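PDB 3ZWF: zinc phosphodiesterase ELAC protein 1 from Homo sapiens, which shows some zinc-dependent endonuclease activity in tRNA 3' processing and, in tRNA repair downstream of ribosome-associated quality control, removes a 2',3'-cyclic phosphate. Local coordinates for residues K55-G63 with H180-S188; H65-L73 with I91-I101. All coordinates share one frame; numbering follows the deposited sequence.

Both contacts are buried, and together they show how a metallo-beta-lactamase fold places polar metal chemistry at strand ends and apolar packing behind them. Interaction 1 joins the two sheets where strands 53-57 and 184-191 meet the active site; histidines, a zinc ion and a phosphate carry it at one end, phenylalanines at the other. Interaction 2 lies farther from the centre of the chain and is wholly apolar, closing helices 69-79 and 97-107 over strand 89-94. Strands 53-57 and 89-94 are neighbours in one sheet, so both contacts reach the same sheet; His60 and His65 pack together, and one water binds both zinc ions.

Interaction 1. Residues K55-G63 with H180-S188; sequences KIFITHLHG and HRIPSFGFS. With ZN (zinc ion), chain E; PO4 (phosphate ion), chain F.
His60, His62 and His180 converge on one catalytic zinc ion, which ties the loop after strand 53-57 to the loop before strand 184-191. NE2 of His60 and NE2 of His180 each bind it at 2.3 Å, whereas His62 turns its ND1 inward. The His180 and His60 rings form an offset edge-to-face pair, the edge of His180 toward the face of His60, with planes at 89°. Phosphate O1, a water and Asp251 are further ligands.

Polar bonds fix the surroundings. Arg181, its chain bent at chi3 (-51°), gives NH1 to phosphate O1 at 2.8 Å, with weaker bonds from NH2; the guanidinium and the His62 ring have planes 18° apart, with His62 CE1 over one face of the guanidinium, toward its rim. His60 ND1 donates to Thr59 OG1 at 3.0 Å, within its own ring plane; Thr59 OG1 is bonded in turn to Asp34, a second-shell link that would hold the imidazole's rotation. Between backbones, Phe185 N donates to Thr59 O, while a water joins Leu61 N to Pro183 O.

Apolar contacts complete the seam. CG1 of Ile182 sits over one face of His62, 3.9 Å from the ring centroid. Farther along, Phe57 directs its ring edge at the face of Phe187 and lays CB over that same ring, whose CE2 meets Thr59 CG2 at 3.6 Å.

Strands 163-167 and 171-179 pack against the Phe57 and Phe187 end, Phe33 of strand 29-33 stacks on Phe57, and helix 97-107 of the second subunit reaches Leu61 through its Leu107.

Interaction 2. Residues H65-L73 with I91-I101; sequences HFFGLPGLL and IYGPVGLRDFI. With ZN (zinc ion), chain D.
Helices 69-73 and 97-101 run at 58° to each other with their axes 11.6 Å apart, and Pro70 and Ile101 bring their CA atoms to 6.5 Å. The arrangement belongs to the metallo-beta-lactamase fold, an alpha-beta/beta-alpha sandwich with helices on the outer faces of two sheets and the metal site at one edge of the sandwich. Here strand 89-94 passes through a type II turn, Pro94 to Leu97, into helix 97-107, and Gly96 is the N-cap.

Aromatic packing holds the end nearer the zinc site. Phe66 directs its ring edge at the face of Phe100 in a T-shaped pair, planes at 81° and centroids 5.0 Å apart. A first torsion of 80°, with CG lodged between the backbone N and carbonyl carbon, swings Phe66 across to the second helix. Pro70 CG approaches the same Phe100 ring obliquely, 3.7 Å from CE2, so Phe100 meets both Phe66, at the start of the type I turn to Leu69, and the beginning of helix 69-79.

Branched aliphatic chains fill the layer above the strand. Leu69 CD2 touches both Leu97 CD1 and Ile101 CD1, the latter 3.7 Å away. One helical turn later Leu73 lays CD1 across Ile101 CG2.

At the other end of the 65-73 segment, His65 NE2 binds the second catalytic zinc ion, to which Asp64, Asp251 and His311 also contribute. Leu107 of the second subunit packs on both Phe66 and Phe100, placing this interior beside the dimer interface. On the strand itself, Ile91 CD1 meets Leu73 CD1 tip to tip at 4.2 Å.

Interaction 1. Residues K55-G63 with H180-S188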
loop_
_atom_site.group_PDB
_atom_site.type_symbol
_atom_site.label_atom_id
_atom_site.label_comp_id
_atom_site.label_asym_id
_atom_site.label_seq_id
_atom_site.Cartn_x
_atom_site.Cartn_y
_atom_site.Cartn_z
ATOM N N LYS A 55 14.468 7.191 -10.489
ATOM C CA LYS A 55 14.709 7.734 -9.165
ATOM C C LYS A 55 13.399 7.965 -8.437
ATOM O O LYS A 55 12.398 8.317 -9.047
ATOM C CB LYS A 55 15.490 9.066 -9.233
ATOM C CG LYS A 55 16.825 8.975 -9.974
ATOM C CD LYS A 55 17.649 10.259 -9.873
ATOM C CE LYS A 55 18.792 10.270 -10.896
ATOM N NZ LYS A 55 19.720 9.162 -10.659
ATOM N N ILE A 56 13.462 7.797 -7.122
ATOM C CA ILE A 56 12.351 8.013 -6.225
ATOM C C ILE A 56 12.806 8.815 -5.025
ATOM O O ILE A 56 13.855 8.526 -4.423
ATOM C CB ILE A 56 11.743 6.617 -5.771
ATOM C CG1 ILE A 56 11.319 5.833 -7.021
ATOM C CG2 ILE A 56 10.561 6.809 -4.836
ATOM C CD1 ILE A 56 10.877 4.404 -6.768
ATOM N N PHE A 57 12.040 9.835 -4.687
ATOM C CA PHE A 57 12.336 10.741 -3.606
ATOM C C PHE A 57 11.166 10.738 -2.629
ATOM O O PHE A 57 10.048 11.073 -3.011
ATOM C CB PHE A 57 12.568 12.184 -4.139
ATOM C CG PHE A 57 13.638 12.296 -5.204
ATOM C CD1 PHE A 57 13.383 12.011 -6.537
ATOM C CD2 PHE A 57 14.925 12.707 -4.851
ATOM C CE1 PHE A 57 14.358 12.095 -7.494
ATOM C CE2 PHE A 57 15.905 12.792 -5.806
ATOM C CZ PHE A 57 15.637 12.518 -7.137
ATOM N N ILE A 58 11.448 10.447 -1.361
ATOM C CA ILE A 58 10.400 10.411 -0.317
ATOM C C ILE A 58 10.570 11.533 0.673
ATOM O O ILE A 58 11.665 11.706 1.255
ATOM C CB ILE A 58 10.427 9.036 0.448
ATOM C CG1 ILE A 58 10.244 7.854 -0.506
ATOM C CG2 ILE A 58 9.366 9.018 1.552
ATOM C CD1 ILE A 58 8.921 7.827 -1.329
ATOM N N THR A 59 9.529 12.366 0.809
ATOM C CA THR A 59 9.623 13.626 1.612
ATOM C C THR A 59 9.623 13.379 3.116
ATOM O O THR A 59 10.292 14.057 3.860
ATOM C CB THR A 59 8.502 14.591 1.321
ATOM O OG1 THR A 59 7.231 13.954 1.567
ATOM C CG2 THR A 59 8.560 15.086 -0.150
ATOM N N HIS A 60 8.901 12.332 3.563
ATOM C CA HIS A 60 8.791 12.018 4.974
ATOM C C HIS A 60 8.134 10.670 5.162
ATOM O O HIS A 60 7.404 10.240 4.278
ATOM C CB HIS A 60 8.089 13.095 5.778
ATOM C CG HIS A 60 6.618 13.275 5.505
ATOM N ND1 HIS A 60 6.111 13.761 4.306
ATOM C CD2 HIS A 60 5.580 13.246 6.367
ATOM C CE1 HIS A 60 4.799 13.889 4.419
ATOM N NE2 HIS A 60 4.447 13.586 5.659
ATOM N N LEU A 61 8.382 10.085 6.329
ATOM C CA LEU A 61 7.880 8.737 6.607
ATOM C C LEU A 61 6.496 8.728 7.269
ATOM O O LEU A 61 6.312 8.085 8.321
ATOM C CB LEU A 61 8.923 7.983 7.455
ATOM C CG LEU A 61 10.268 7.759 6.756
ATOM C CD1 LEU A 61 11.272 6.977 7.618
ATOM C CD2 LEU A 61 10.035 7.034 5.415
ATOM N N HIS A 62 5.527 9.391 6.624
ATOM C CA HIS A 62 4.100 9.192 6.900
ATOM C C HIS A 62 3.582 8.287 5.824
ATOM O O HIS A 62 3.990 8.373 4.693
ATOM C CB HIS A 62 3.332 10.493 6.934
ATOM C CG HIS A 62 3.386 11.173 8.259
ATOM N ND1 HIS A 62 3.119 12.511 8.407
ATOM C CD2 HIS A 62 3.625 10.688 9.499
ATOM C CE1 HIS A 62 3.192 12.824 9.685
ATOM N NE2 HIS A 62 3.520 11.732 10.370
ATOM N N GLY A 63 2.678 7.371 6.174
ATOM C CA GLY A 63 2.300 6.324 5.260
ATOM C C GLY A 63 1.711 6.740 3.919
ATOM O O GLY A 63 1.924 6.056 2.906
ATOM N N HIS A 180 7.416 19.577 10.310
ATOM C CA HIS A 180 6.189 18.826 10.239
ATOM C C HIS A 180 6.032 18.044 11.556
ATOM O O HIS A 180 6.863 18.177 12.467
ATOM C CB HIS A 180 6.225 17.968 8.970
ATOM C CG HIS A 180 4.957 17.203 8.670
ATOM N ND1 HIS A 180 3.692 17.769 8.667
ATOM C CD2 HIS A 180 4.789 15.905 8.319
ATOM C CE1 HIS A 180 2.800 16.826 8.366
ATOM N NE2 HIS A 180 3.441 15.696 8.138
ATOM N N ARG A 181 4.993 17.216 11.671
ATOM C CA ARG A 181 4.800 16.388 12.870
ATOM C C ARG A 181 5.943 15.397 13.051
ATOM O O ARG A 181 6.321 15.036 14.177
ATOM C CB ARG A 181 3.460 15.597 12.798
ATOM C CG ARG A 181 2.239 16.437 12.721
ATOM C CD ARG A 181 0.958 15.652 13.107
ATOM N NE ARG A 181 0.756 14.367 12.416
ATOM C CZ ARG A 181 0.521 14.224 11.106
ATOM N NH1 ARG A 181 0.511 15.272 10.270
ATOM N NH2 ARG A 181 0.326 13.010 10.613
ATOM N N ILE A 182 6.507 14.953 11.927
ATOM C CA ILE A 182 7.780 14.215 11.910
ATOM C C ILE A 182 8.647 14.973 10.924
ATOM O O ILE A 182 8.121 15.821 10.191
ATOM C CB ILE A 182 7.636 12.729 11.495
ATOM C CG1 ILE A 182 7.087 12.546 10.098
ATOM C CG2 ILE A 182 6.771 11.992 12.541
ATOM C CD1 ILE A 182 7.213 11.138 9.597
ATOM N N PRO A 183 9.968 14.704 10.901
ATOM C CA PRO A 183 10.773 15.481 9.966
ATOM C C PRO A 183 10.386 15.257 8.506
ATOM O O PRO A 183 10.091 14.125 8.084
ATOM C CB PRO A 183 12.184 15.003 10.236
ATOM C CG PRO A 183 12.140 14.528 11.696
ATOM C CD PRO A 183 10.800 13.895 11.791
ATOM N N SER A 184 10.384 16.345 7.756
ATOM C CA SER A 184 9.963 16.329 6.390
ATOM C C SER A 184 10.917 17.181 5.552
ATOM O O SER A 184 11.585 18.082 6.077
ATOM C CB SER A 184 8.507 16.827 6.305
ATOM O OG SER A 184 8.006 16.873 4.971
ATOM N N PHE A 185 10.995 16.836 4.269
ATOM C CA PHE A 185 11.967 17.416 3.349
ATOM C C PHE A 185 11.299 17.966 2.115
ATOM O O PHE A 185 10.268 17.493 1.657
ATOM C CB PHE A 185 13.046 16.400 2.936
ATOM C CG PHE A 185 13.842 15.867 4.101
ATOM C CD1 PHE A 185 14.921 16.586 4.642
ATOM C CD2 PHE A 185 13.499 14.658 4.661
ATOM C CE1 PHE A 185 15.619 16.094 5.711
ATOM C CE2 PHE A 185 14.199 14.183 5.713
ATOM C CZ PHE A 185 15.258 14.894 6.248
ATOM N N GLY A 186 11.915 19.025 1.602
ATOM C CA GLY A 186 11.665 19.497 0.266
ATOM C C GLY A 186 12.846 19.207 -0.651
ATOM O O GLY A 186 14.006 19.001 -0.198
ATOM N N PHE A 187 12.560 19.157 -1.936
ATOM C CA PHE A 187 13.542 18.833 -2.947
ATOM C C PHE A 187 13.573 19.927 -3.985
ATOM O O PHE A 187 12.522 20.414 -4.435
ATOM C CB PHE A 187 13.245 17.504 -3.618
ATOM C CG PHE A 187 13.227 16.338 -2.658
ATOM C CD1 PHE A 187 14.397 15.780 -2.209
ATOM C CD2 PHE A 187 12.018 15.839 -2.197
ATOM C CE1 PHE A 187 14.395 14.722 -1.311
ATOM C CE2 PHE A 187 12.005 14.783 -1.293
ATOM C CZ PHE A 187 13.200 14.216 -0.851
ATOM N N SER A 188 14.804 20.324 -4.323
ATOM C CA SER A 188 15.061 21.278 -5.365
ATOM C C SER A 188 15.732 20.590 -6.550
ATOM O O SER A 188 16.801 19.983 -6.399
ATOM C CB SER A 188 16.020 22.349 -4.842
ATOM O OG SER A 188 16.371 23.241 -5.883
HETATM ZN ZN ZN E . 2.562 13.968 6.911
HETATM P P PO4 F . -0.794 13.917 7.112
HETATM O O1 PO4 F . 0.562 14.447 7.644
HETATM O O2 PO4 F . -0.808 12.366 7.571
HETATM O O3 PO4 F . -0.818 13.862 5.637
HETATM O O4 PO4 F . -1.860 14.644 7.856
HETATM O O HOH W 1 10.298 11.453 8.128
HETATM O O HOH W 2 1.548 12.592 5.758
#

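Interaction 2. Residues H65-L73 with I91-I101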
loop_
_atom_site.group_PDB
_atom_site.type_symbol
_atom_site.label_atom_id
_atom_site.label_comp_id
_atom_site.label_asym_id
_atom_site.label_seq_id
_atom_site.Cartn_x
_atom_site.Cartn_y
_atom_site.Cartn_z
ATOM N N HIS A 65 2.764 8.890 2.096
ATOM C CA HIS A 65 3.882 9.244 1.225
ATOM C C HIS A 65 4.831 8.086 0.891
ATOM O O HIS A 65 5.778 8.299 0.115
ATOM C CB HIS A 65 4.628 10.452 1.846
ATOM C CG HIS A 65 3.716 11.609 2.089
ATOM N ND1 HIS A 65 3.695 12.734 1.284
ATOM C CD2 HIS A 65 2.744 11.787 3.009
ATOM C CE1 HIS A 65 2.748 13.544 1.718
ATOM N NE2 HIS A 65 2.155 12.988 2.758
ATOM N N PHE A 66 4.655 6.897 1.491
ATOM C CA PHE A 66 5.566 5.794 1.201
ATOM C C PHE A 66 5.009 4.378 1.268
ATOM O O PHE A 66 5.668 3.464 0.809
ATOM C CB PHE A 66 6.856 5.845 2.034
ATOM C CG PHE A 66 6.744 5.341 3.420
ATOM C CD1 PHE A 66 6.228 6.129 4.415
ATOM C CD2 PHE A 66 7.209 4.057 3.769
ATOM C CE1 PHE A 66 6.113 5.651 5.730
ATOM C CE2 PHE A 66 7.126 3.605 5.086
ATOM C CZ PHE A 66 6.583 4.425 6.064
ATOM N N PHE A 67 3.801 4.204 1.783
ATOM C CA PHE A 67 3.256 2.847 1.907
ATOM C C PHE A 67 3.065 2.175 0.547
ATOM O O PHE A 67 2.949 0.938 0.498
ATOM C CB PHE A 67 1.925 2.808 2.677
ATOM C CG PHE A 67 2.033 2.896 4.165
ATOM C CD1 PHE A 67 3.237 2.833 4.845
ATOM C CD2 PHE A 67 0.883 3.099 4.895
ATOM C CE1 PHE A 67 3.260 2.938 6.227
ATOM C CE2 PHE A 67 0.916 3.202 6.286
ATOM C CZ PHE A 67 2.101 3.138 6.932
ATOM N N GLY A 68 2.969 2.946 -0.528
ATOM C CA GLY A 68 2.911 2.405 -1.890
ATOM C C GLY A 68 4.218 1.905 -2.489
ATOM O O GLY A 68 4.239 1.323 -3.584
ATOM N N LEU A 69 5.319 2.172 -1.803
ATOM C CA LEU A 69 6.659 1.875 -2.342
ATOM C C LEU A 69 6.985 0.390 -2.558
ATOM O O LEU A 69 7.455 0.004 -3.617
ATOM C CB LEU A 69 7.751 2.644 -1.545
ATOM C CG LEU A 69 9.142 2.605 -2.170
ATOM C CD1 LEU A 69 9.131 3.109 -3.616
ATOM C CD2 LEU A 69 10.007 3.560 -1.308
ATOM N N PRO A 70 6.679 -0.480 -1.584
ATOM C CA PRO A 70 6.983 -1.904 -1.813
ATOM C C PRO A 70 6.242 -2.470 -3.007
ATOM O O PRO A 70 6.830 -3.190 -3.836
ATOM C CB PRO A 70 6.516 -2.560 -0.506
ATOM C CG PRO A 70 6.692 -1.521 0.509
ATOM C CD PRO A 70 6.296 -0.232 -0.183
ATOM N N GLY A 71 4.951 -2.142 -3.090
ATOM C CA GLY A 71 4.121 -2.564 -4.206
ATOM C C GLY A 71 4.634 -2.074 -5.526
ATOM O O GLY A 71 4.702 -2.828 -6.487
ATOM N N LEU A 72 4.987 -0.794 -5.572
ATOM C CA LEU A 72 5.544 -0.199 -6.782
ATOM C C LEU A 72 6.801 -0.942 -7.259
ATOM O O LEU A 72 6.927 -1.248 -8.439
ATOM C CB LEU A 72 5.813 1.270 -6.591
ATOM C CG LEU A 72 6.409 1.996 -7.800
ATOM C CD1 LEU A 72 5.481 1.966 -9.025
ATOM C CD2 LEU A 72 6.767 3.434 -7.410
ATOM N N LEU A 73 7.747 -1.187 -6.356
ATOM C CA LEU A 73 9.004 -1.871 -6.731
ATOM C C LEU A 73 8.704 -3.269 -7.256
ATOM O O LEU A 73 9.240 -3.692 -8.275
ATOM C CB LEU A 73 9.974 -1.957 -5.545
ATOM C CG LEU A 73 10.465 -0.588 -5.016
ATOM C CD1 LEU A 73 11.318 -0.726 -3.769
ATOM C CD2 LEU A 73 11.165 0.262 -6.116
ATOM N N ILE A 91 16.869 5.557 -4.636
ATOM C CA ILE A 91 15.808 5.982 -3.755
ATOM C C ILE A 91 16.389 6.879 -2.678
ATOM O O ILE A 91 17.343 6.497 -1.990
ATOM C CB ILE A 91 15.092 4.760 -3.123
ATOM C CG1 ILE A 91 14.568 3.851 -4.230
ATOM C CG2 ILE A 91 13.971 5.234 -2.179
ATOM C CD1 ILE A 91 13.893 2.548 -3.732
ATOM N N TYR A 92 15.836 8.072 -2.549
ATOM C CA TYR A 92 16.253 9.022 -1.520
ATOM C C TYR A 92 15.152 9.231 -0.514
ATOM O O TYR A 92 14.011 9.475 -0.899
ATOM C CB TYR A 92 16.596 10.379 -2.190
ATOM C CG TYR A 92 17.745 10.277 -3.170
ATOM C CD1 TYR A 92 17.523 9.915 -4.495
ATOM C CD2 TYR A 92 19.067 10.590 -2.790
ATOM C CE1 TYR A 92 18.583 9.811 -5.395
ATOM C CE2 TYR A 92 20.109 10.474 -3.681
ATOM C CZ TYR A 92 19.860 10.100 -4.986
ATOM O OH TYR A 92 20.942 9.985 -5.860
ATOM N N GLY A 93 15.443 9.130 0.773
ATOM C CA GLY A 93 14.426 9.443 1.780
ATOM C C GLY A 93 14.977 9.438 3.181
ATOM O O GLY A 93 16.197 9.296 3.368
ATOM N N PRO A 94 14.126 9.712 4.166
ATOM C CA PRO A 94 14.614 9.792 5.511
ATOM C C PRO A 94 15.209 8.500 6.057
ATOM O O PRO A 94 14.827 7.424 5.650
ATOM C CB PRO A 94 13.382 10.202 6.322
ATOM C CG PRO A 94 12.420 10.720 5.344
ATOM C CD PRO A 94 12.683 10.006 4.092
ATOM N N VAL A 95 16.135 8.647 6.998
ATOM C CA VAL A 95 16.620 7.513 7.790
ATOM C C VAL A 95 15.447 6.630 8.220
ATOM O O VAL A 95 14.478 7.114 8.798
ATOM C CB VAL A 95 17.416 7.994 9.037
ATOM C CG1 VAL A 95 17.717 6.809 10.005
ATOM C CG2 VAL A 95 18.692 8.642 8.598
ATOM N N GLY A 96 15.592 5.324 7.982
ATOM C CA GLY A 96 14.569 4.327 8.292
ATOM C C GLY A 96 14.009 3.697 7.040
ATOM O O GLY A 96 13.493 2.544 7.063
ATOM N N LEU A 97 14.096 4.423 5.935
ATOM C CA LEU A 97 13.508 3.947 4.683
ATOM C C LEU A 97 14.230 2.711 4.114
ATOM O O LEU A 97 13.600 1.794 3.592
ATOM C CB LEU A 97 13.452 5.074 3.632
ATOM C CG LEU A 97 12.804 4.701 2.307
ATOM C CD1 LEU A 97 11.316 4.378 2.485
ATOM C CD2 LEU A 97 12.933 5.901 1.291
ATOM N N ARG A 98 15.556 2.706 4.188
ATOM C CA ARG A 98 16.309 1.603 3.599
ATOM C C ARG A 98 15.906 0.257 4.226
ATOM O O ARG A 98 15.627 -0.712 3.513
ATOM C CB ARG A 98 17.808 1.796 3.759
ATOM C CG ARG A 98 18.650 0.739 3.032
ATOM C CD ARG A 98 20.147 0.904 3.282
ATOM N NE ARG A 98 20.617 2.235 2.912
ATOM C CZ ARG A 98 21.327 3.047 3.690
ATOM N NH1 ARG A 98 21.653 2.719 4.934
ATOM N NH2 ARG A 98 21.719 4.199 3.194
ATOM N N ASP A 99 15.882 0.217 5.554
ATOM C CA ASP A 99 15.547 -1.047 6.279
ATOM C C ASP A 99 14.109 -1.452 6.025
ATOM O O ASP A 99 13.809 -2.632 5.886
ATOM C CB ASP A 99 15.795 -0.873 7.773
ATOM C CG ASP A 99 17.296 -0.758 8.119
ATOM O OD1 ASP A 99 18.151 -1.153 7.289
ATOM O OD2 ASP A 99 17.608 -0.273 9.234
ATOM N N PHE A 100 13.208 -0.472 5.924
ATOM C CA PHE A 100 11.820 -0.727 5.626
ATOM C C PHE A 100 11.690 -1.488 4.318
ATOM O O PHE A 100 10.994 -2.513 4.232
ATOM C CB PHE A 100 10.982 0.554 5.552
ATOM C CG PHE A 100 9.592 0.318 5.081
ATOM C CD1 PHE A 100 8.676 -0.296 5.902
ATOM C CD2 PHE A 100 9.194 0.694 3.802
ATOM C CE1 PHE A 100 7.371 -0.545 5.448
ATOM C CE2 PHE A 100 7.883 0.488 3.363
ATOM C CZ PHE A 100 6.984 -0.121 4.189
ATOM N N ILE A 101 12.344 -0.995 3.282
ATOM C CA ILE A 101 12.268 -1.624 1.958
ATOM C C ILE A 101 12.908 -3.040 1.993
ATOM O O ILE A 101 12.307 -4.022 1.530
ATOM C CB ILE A 101 12.885 -0.747 0.824
ATOM C CG1 ILE A 101 12.147 0.588 0.697
ATOM C CG2 ILE A 101 12.845 -1.505 -0.490
ATOM C CD1 ILE A 101 12.923 1.664 -0.042
HETATM ZN ZN ZN D . 0.584 13.655 4.132
HETATM O O HOH W 2 1.548 12.592 5.758
#